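Local structure of mannan endo-1,4-beta-mannosidase (Cryptopygus antarcticus, 4OOU) at residues A[67-72]-A[123-128]; A[181-186]-A[241-246]; A[186-191]-A[209-214]. The protein hydrolyses internal beta-1,4-mannosidic linkages in mannans, galactomannans and glucomannans, releasing mostly short manno-oligosaccharides. All blocks are in the same frame, centred on the assembly; numbering follows the deposited sequence.

Contact 1 of 3, residues A[67-72]-A[123-128]; sequences DWINKV and QNVFLI
Ile-69 and Val-125 slide past each other in opposite directions, although the exact place of Ile-69 CD1 between them is doubtful. The CG2 methyl of Val-125 also meets Val-72, one helical turn on, where the two branched side chains cross at about a right angle and Val-72 CG1 lies 3.9 Å from Val-125 CG2. Val-125 CG2 is anti to its carbonyl carbon and faces both helix residues. Helix 58-74, on the outside of the TIM barrel, is thereby packed against the lead-in to strand 126-133. Just before that strand, Asn-124 takes a positive phi as the C-prime residue of the Schellman motif ending helix 109-122. Gln-123 CG sits 3.8 Å from Ile-69 CG1. A bend at chi2 (-60°) brings Gln-123 CD to Asn-70, 3.3 Å from Asn-70 ND2; the two amide planes are turned 60° apart. No hydrogen bond joins them, and Asn-70 ND2 is bonded instead to the hydroxyl of Tyr-119 on helix 109-122. An alanine at Gln-123 would probably open a gap beside Ile-69 CG1 and leave the Asn-70 amide without its neighbour on this side. With no polar bond crossing between the segments, the contact rests on shape: three apolar side chains in the buried part, and amides that touch without pairing at its partly exposed border.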
# COMPACT_ATOMS: atom_id res chain seq x y z
N ASP A 67 14.35 -6.58 -13.06
CA ASP A 67 15.14 -7.70 -12.54
C ASP A 67 14.55 -8.20 -11.25
O ASP A 67 14.36 -9.41 -11.04
CB ASP A 67 16.56 -7.25 -12.26
CG ASP A 67 17.36 -8.33 -11.64
OD1 ASP A 67 17.46 -9.37 -12.30
OD2 ASP A 67 17.86 -8.18 -10.50
N TRP A 68 14.30 -7.24 -10.36
CA TRP A 68 13.61 -7.48 -9.10
C TRP A 68 12.24 -8.13 -9.31
O TRP A 68 11.87 -9.07 -8.59
CB TRP A 68 13.45 -6.19 -8.31
CG TRP A 68 14.73 -5.54 -7.93
CD1 TRP A 68 15.99 -6.00 -8.18
CD2 TRP A 68 14.88 -4.31 -7.23
NE1 TRP A 68 16.92 -5.10 -7.68
CE2 TRP A 68 16.26 -4.07 -7.09
CE3 TRP A 68 13.98 -3.38 -6.71
CZ2 TRP A 68 16.76 -2.95 -6.45
CZ3 TRP A 68 14.46 -2.27 -6.08
CH2 TRP A 68 15.85 -2.06 -5.94
N ILE A 69 11.47 -7.65 -10.28
CA ILE A 69 10.21 -8.37 -10.50
C ILE A 69 10.55 -9.84 -10.98
O ILE A 69 9.97 -10.80 -10.48
CB ILE A 69 9.03 -7.63 -11.28
CG1 ILE A 69 8.72 -8.36 -12.53
CG2 ILE A 69 9.12 -6.13 -11.55
CD1 ILE A 69 7.84 -9.53 -12.16
N ASN A 70 11.56 -10.03 -11.83
CA ASN A 70 12.00 -11.41 -12.19
C ASN A 70 12.35 -12.26 -10.99
O ASN A 70 12.01 -13.45 -10.91
CB ASN A 70 13.23 -11.42 -13.12
CG ASN A 70 13.00 -10.69 -14.44
OD1 ASN A 70 13.97 -10.32 -15.12
ND2 ASN A 70 11.73 -10.47 -14.81
N LYS A 71 13.03 -11.64 -10.04
CA LYS A 71 13.43 -12.33 -8.80
C LYS A 71 12.20 -12.78 -7.99
O LYS A 71 12.21 -13.82 -7.34
CB LYS A 71 14.41 -11.46 -7.98
CG LYS A 71 15.80 -11.50 -8.58
CD LYS A 71 16.84 -10.67 -7.81
CE LYS A 71 18.27 -11.00 -8.24
NZ LYS A 71 18.58 -10.49 -9.60
N VAL A 72 11.12 -12.03 -8.09
CA VAL A 72 9.88 -12.42 -7.43
C VAL A 72 9.25 -13.64 -8.13
O VAL A 72 9.07 -14.64 -7.45
CB VAL A 72 8.93 -11.20 -7.25
CG1 VAL A 72 7.52 -11.60 -6.85
CG2 VAL A 72 9.53 -10.23 -6.23
N GLN A 123 5.52 -11.55 -16.07
CA GLN A 123 6.11 -12.37 -15.03
C GLN A 123 5.09 -12.85 -14.00
O GLN A 123 5.46 -13.44 -12.97
CB GLN A 123 7.15 -11.54 -14.31
CG GLN A 123 8.24 -10.97 -15.21
CD GLN A 123 9.02 -12.08 -15.92
OE1 GLN A 123 9.41 -11.93 -17.07
NE2 GLN A 123 9.23 -13.19 -15.24
N ASN A 124 3.82 -12.62 -14.30
CA ASN A 124 2.75 -12.94 -13.39
C ASN A 124 2.99 -12.37 -11.99
O ASN A 124 2.97 -13.09 -10.97
CB ASN A 124 2.50 -14.44 -13.37
CG ASN A 124 1.87 -14.94 -14.68
OD1 ASN A 124 0.97 -14.31 -15.27
ND2 ASN A 124 2.36 -16.07 -15.15
N VAL A 125 3.21 -11.06 -11.98
CA VAL A 125 3.29 -10.29 -10.74
C VAL A 125 2.39 -9.05 -10.71
O VAL A 125 2.35 -8.25 -11.61
CB VAL A 125 4.72 -9.82 -10.46
CG1 VAL A 125 4.75 -8.86 -9.30
CG2 VAL A 125 5.60 -11.02 -10.19
N PHE A 126 1.74 -8.91 -9.59
CA PHE A 126 0.89 -7.83 -9.29
C PHE A 126 1.67 -6.69 -8.68
O PHE A 126 2.60 -6.88 -7.84
CB PHE A 126 -0.12 -8.32 -8.25
CG PHE A 126 -1.26 -9.12 -8.82
CD1 PHE A 126 -2.18 -8.52 -9.71
CD2 PHE A 126 -1.45 -10.44 -8.43
CE1 PHE A 126 -3.25 -9.25 -10.21
CE2 PHE A 126 -2.51 -11.17 -8.93
CZ PHE A 126 -3.42 -10.58 -9.83
N LEU A 127 1.25 -5.48 -9.03
CA LEU A 127 1.82 -4.30 -8.44
C LEU A 127 0.85 -3.60 -7.52
O LEU A 127 -0.34 -3.55 -7.78
CB LEU A 127 2.27 -3.35 -9.54
CG LEU A 127 3.52 -3.76 -10.31
CD1 LEU A 127 4.14 -2.55 -11.00
CD2 LEU A 127 4.55 -4.42 -9.39
N ILE A 128 1.36 -3.09 -6.42
CA ILE A 128 0.61 -2.13 -5.64
C ILE A 128 1.39 -0.84 -5.79
O ILE A 128 2.59 -0.78 -5.52
CB ILE A 128 0.47 -2.53 -4.17
CG1 ILE A 128 -0.42 -3.77 -4.03
CG2 ILE A 128 -0.11 -1.36 -3.36
CD1 ILE A 128 -0.31 -4.45 -2.68

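Contact 2 of 3, residues A[181-186]-A[241-246]; sequences EPEGTL and GSWSEL
The side chain of Glu-183 overlaps the six-membered ring of Trp-243 obliquely, with CG 3.4 Å from CE3 and the carboxylate plane tilted 25° from the indole. Both residues belong to loops at the catalytic end of the TIM barrel of this family 5 glycosidase, those that follow strands 179-180 and 238-241. A bend at chi2 (80°) turns CD of Glu-183 back toward the second loop. There OE1 accepts a nearly straight bond of 2.8 Å from Trp-243 N, the donor standing above the carboxylate plane. OE2 receives the hydroxyl of Ser-242, whose position is less certain, and also bonds the hydroxyl of Tyr-258. One carboxylate thus holds the backbone of Trp-243, a substrate-binding residue. At the start of both loops, Glu-181 N donates to Gly-241 O at 2.7 Å. Glu-181, probably the proton donor/acceptor, crosses Trp-243 at about a right angle, its CD 3.5 Å from Trp-243 CB. Its OE2 has His-280 as a partner and also bonds a Tris molecule, probably from the crystallisation liquor. A water donates to both loops: to Trp-243 O, in a leg modelled so short that its length is doubtful, and to Glu-181 OE2 at 2.7 Å.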
# COMPACT_ATOMS: atom_id res chain seq x y z
N GLU A 181 1.78 4.88 5.85
CA GLU A 181 2.00 5.29 7.24
C GLU A 181 1.55 6.75 7.53
O GLU A 181 2.35 7.63 7.86
CB GLU A 181 3.45 5.00 7.68
CG GLU A 181 3.84 3.54 7.43
CD GLU A 181 5.05 3.03 8.21
OE1 GLU A 181 5.85 3.84 8.77
OE2 GLU A 181 5.20 1.77 8.25
N PRO A 182 0.26 7.00 7.37
CA PRO A 182 -0.27 8.34 7.63
C PRO A 182 0.03 8.82 9.04
O PRO A 182 -0.01 10.01 9.28
CB PRO A 182 -1.79 8.15 7.49
CG PRO A 182 -1.95 6.94 6.62
CD PRO A 182 -0.78 6.06 6.94
N GLU A 183 0.31 7.88 9.94
CA GLU A 183 0.55 8.17 11.37
C GLU A 183 1.88 8.85 11.61
O GLU A 183 2.12 9.40 12.71
CB GLU A 183 0.51 6.89 12.22
CG GLU A 183 -0.81 6.13 12.12
CD GLU A 183 -0.92 5.28 10.86
OE1 GLU A 183 0.14 4.73 10.42
OE2 GLU A 183 -2.07 5.16 10.33
N GLY A 184 2.74 8.81 10.60
CA GLY A 184 4.04 9.46 10.65
C GLY A 184 3.96 10.97 10.77
O GLY A 184 4.70 11.56 11.53
N THR A 185 3.04 11.57 10.02
CA THR A 185 2.92 13.01 9.94
C THR A 185 1.59 13.42 10.55
O THR A 185 1.10 14.53 10.35
CB THR A 185 3.09 13.49 8.47
OG1 THR A 185 2.34 12.64 7.58
CG2 THR A 185 4.55 13.43 8.12
N LEU A 186 1.02 12.51 11.32
CA LEU A 186 -0.23 12.74 12.04
C LEU A 186 0.02 13.74 13.15
O LEU A 186 1.09 13.73 13.71
CB LEU A 186 -0.69 11.41 12.63
CG LEU A 186 -2.03 11.16 13.34
CD1 LEU A 186 -1.82 10.31 14.59
CD2 LEU A 186 -2.81 12.42 13.67
N GLY A 241 -1.77 1.91 4.09
CA GLY A 241 -0.92 1.02 4.88
C GLY A 241 -0.51 1.69 6.18
O GLY A 241 0.38 2.54 6.20
N SER A 242 -1.19 1.34 7.26
CA SER A 242 -0.84 1.91 8.56
C SER A 242 0.46 1.38 9.09
O SER A 242 0.88 0.25 8.77
CB SER A 242 -1.93 1.71 9.59
OG SER A 242 -2.96 2.66 9.35
N TRP A 243 1.09 2.19 9.93
CA TRP A 243 2.39 1.81 10.50
C TRP A 243 2.32 0.64 11.47
O TRP A 243 3.31 -0.01 11.68
CB TRP A 243 3.09 3.03 11.12
CG TRP A 243 3.36 3.09 12.56
CD1 TRP A 243 4.59 2.97 13.18
CD2 TRP A 243 2.44 3.48 13.59
NE1 TRP A 243 4.47 3.21 14.54
CE2 TRP A 243 3.17 3.53 14.81
CE3 TRP A 243 1.08 3.77 13.60
CZ2 TRP A 243 2.57 3.86 16.02
CZ3 TRP A 243 0.48 4.08 14.82
CH2 TRP A 243 1.23 4.12 16.01
N SER A 244 1.12 0.36 11.99
CA SER A 244 0.90 -0.59 13.09
C SER A 244 -0.52 -1.06 13.07
O SER A 244 -1.39 -0.40 12.52
CB SER A 244 1.07 0.15 14.40
OG SER A 244 1.11 -0.74 15.47
N GLU A 245 -0.77 -2.19 13.74
CA GLU A 245 -2.14 -2.67 14.02
C GLU A 245 -3.07 -1.64 14.69
O GLU A 245 -4.29 -1.64 14.41
CB GLU A 245 -2.04 -3.94 14.89
CG GLU A 245 -1.54 -3.71 16.33
CD GLU A 245 -0.04 -3.72 16.52
OE1 GLU A 245 0.76 -3.93 15.57
OE2 GLU A 245 0.37 -3.51 17.69
N LEU A 246 -2.48 -0.76 15.53
CA LEU A 246 -3.16 0.20 16.44
C LEU A 246 -4.28 1.07 15.87
O LEU A 246 -5.09 1.66 16.63
CB LEU A 246 -2.13 1.18 17.02
CG LEU A 246 -1.32 0.85 18.29
CD1 LEU A 246 -1.45 -0.56 18.83
CD2 LEU A 246 0.15 1.16 18.05
O HOH W 1 5.57 0.43 10.62

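Contact 3 of 3, residues A[186-191]-A[209-214]; sequences LQPGSD and GGKKFP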
# COMPACT_ATOMS: atom_id res chain seq x y z
N LEU A 186 1.02 12.51 11.32
CA LEU A 186 -0.23 12.74 12.04
C LEU A 186 0.02 13.74 13.15
O LEU A 186 1.09 13.73 13.71
CB LEU A 186 -0.69 11.41 12.63
CG LEU A 186 -2.03 11.16 13.34
CD1 LEU A 186 -1.82 10.31 14.59
CD2 LEU A 186 -2.81 12.42 13.67
N GLN A 187 -0.96 14.59 13.44
CA GLN A 187 -0.96 15.52 14.60
C GLN A 187 -1.97 15.01 15.63
O GLN A 187 -3.18 15.24 15.50
CB GLN A 187 -1.36 16.94 14.14
CG GLN A 187 -1.38 18.01 15.23
CD GLN A 187 -1.81 19.35 14.67
OE1 GLN A 187 -2.95 19.54 14.31
NE2 GLN A 187 -0.89 20.27 14.58
N PRO A 188 -1.49 14.29 16.65
CA PRO A 188 -2.47 13.68 17.56
C PRO A 188 -3.16 14.70 18.47
O PRO A 188 -2.61 15.77 18.74
CB PRO A 188 -1.62 12.67 18.37
CG PRO A 188 -0.31 12.56 17.67
CD PRO A 188 -0.12 13.86 16.95
N GLY A 189 -4.36 14.35 18.94
CA GLY A 189 -5.20 15.23 19.74
C GLY A 189 -6.61 14.68 19.89
O GLY A 189 -7.02 13.77 19.17
N SER A 190 -7.37 15.25 20.83
CA SER A 190 -8.74 14.80 21.11
C SER A 190 -9.78 15.33 20.11
O SER A 190 -9.49 16.24 19.35
CB SER A 190 -9.08 15.27 22.51
OG SER A 190 -7.88 15.56 23.18
N ASP A 191 -10.99 14.75 20.14
CA ASP A 191 -12.14 15.18 19.32
C ASP A 191 -13.33 14.30 19.70
O ASP A 191 -13.18 13.08 19.83
CB ASP A 191 -11.82 15.03 17.84
CG ASP A 191 -12.88 15.62 16.93
OD1 ASP A 191 -13.86 14.90 16.60
OD2 ASP A 191 -12.71 16.79 16.51
N GLY A 209 7.41 11.82 12.02
CA GLY A 209 7.78 12.63 10.87
C GLY A 209 7.46 14.10 11.06
O GLY A 209 7.59 14.89 10.15
N GLY A 210 7.08 14.48 12.26
CA GLY A 210 6.61 15.81 12.51
C GLY A 210 5.09 15.80 12.51
O GLY A 210 4.46 15.09 11.70
N LYS A 211 4.50 16.59 13.39
CA LYS A 211 3.08 16.53 13.64
C LYS A 211 2.35 17.54 12.79
O LYS A 211 2.03 18.62 13.26
CB LYS A 211 2.80 16.72 15.14
CG LYS A 211 3.10 15.46 15.97
CD LYS A 211 3.67 15.74 17.37
CE LYS A 211 3.33 14.61 18.34
NZ LYS A 211 3.57 14.91 19.78
N LYS A 212 2.06 17.16 11.54
CA LYS A 212 1.54 18.10 10.52
C LYS A 212 0.02 18.11 10.33
O LYS A 212 -0.57 19.16 10.17
CB LYS A 212 2.19 17.80 9.15
CG LYS A 212 3.70 17.67 9.22
CD LYS A 212 4.33 17.49 7.85
CE LYS A 212 5.83 17.19 7.97
NZ LYS A 212 6.63 18.36 8.42
N PHE A 213 -0.59 16.93 10.31
CA PHE A 213 -1.98 16.79 9.91
C PHE A 213 -2.86 16.18 11.02
O PHE A 213 -2.51 15.16 11.60
CB PHE A 213 -2.09 15.87 8.70
CG PHE A 213 -1.04 16.10 7.64
CD1 PHE A 213 -1.05 17.27 6.89
CD2 PHE A 213 -0.09 15.13 7.36
CE1 PHE A 213 -0.10 17.47 5.92
CE2 PHE A 213 0.86 15.34 6.38
CZ PHE A 213 0.85 16.51 5.66
N PRO A 214 -4.02 16.79 11.28
CA PRO A 214 -4.98 16.11 12.12
C PRO A 214 -5.70 14.99 11.36
O PRO A 214 -5.93 15.08 10.13
CB PRO A 214 -5.95 17.22 12.50
CG PRO A 214 -5.25 18.50 12.20
CD PRO A 214 -4.43 18.17 11.00
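A single beta bridge, pairing Leu-186 with Phe-213, joins two segments that otherwise have no regular structure. Both lie in the long loop between strand 179-180 of the TIM barrel and helix 215-232, for which Pro-214 takes the N-cap position. The bond across the bridge, from Gln-187 N to Phe-213 O, is modelled at 2.5 Å, so short that its exact length is doubtful. Two CA-H...O contacts flank it: Leu-186 CA approaches the same Phe-213 O, and Lys-211 CA lies 3.4 Å from Leu-186 O. Lys-211 is the centre of an inverse gamma turn. Before it, Gly-210 has a positive phi (98°), at which a beta carbon would be jammed against the preceding carbonyl oxygen. Gln-187, a substrate-binding residue, extends fully, CG anti to the backbone N (chi1 -179°), and runs side by side with Pro-214, pointing the same way. Pro-214 in turn touches Trp-147, another substrate-binding residue, which is consistent with the contact shaping part of the substrate cleft. The two ends of the Gln-187 amide face different residues: NE2 is 3.6 Å from Lys-211 O without bonding it, and OE1 is 3.3 Å from Pro-214 CG. Pro-188 and Lys-211 cross at about a right angle, Pro-188 CD meeting Lys-211 CG at 3.7 Å.

From the N terminus, contact 1 comes first: it closes a loop of 50 residues running from helix 58-74 through strand 79-86 and helix 109-122 to strand 126-133. It is complete before contact 2 opens, and lies on the other side of the chain's centre, their centres 26 Å apart. Contact 2 bridges 54 residues between the loops after strands 179-180 and 238-241. Contact 3 starts at Leu-186, where the first segment of contact 2 ends, and closes before 241-246 is reached, pinching off 17 residues ahead of helix 215-232. Contacts 2 and 3 also touch directly, through probable backbone hydrogen bonds from Gly-209 to Gly-184 and from Phe-213 to Thr-185.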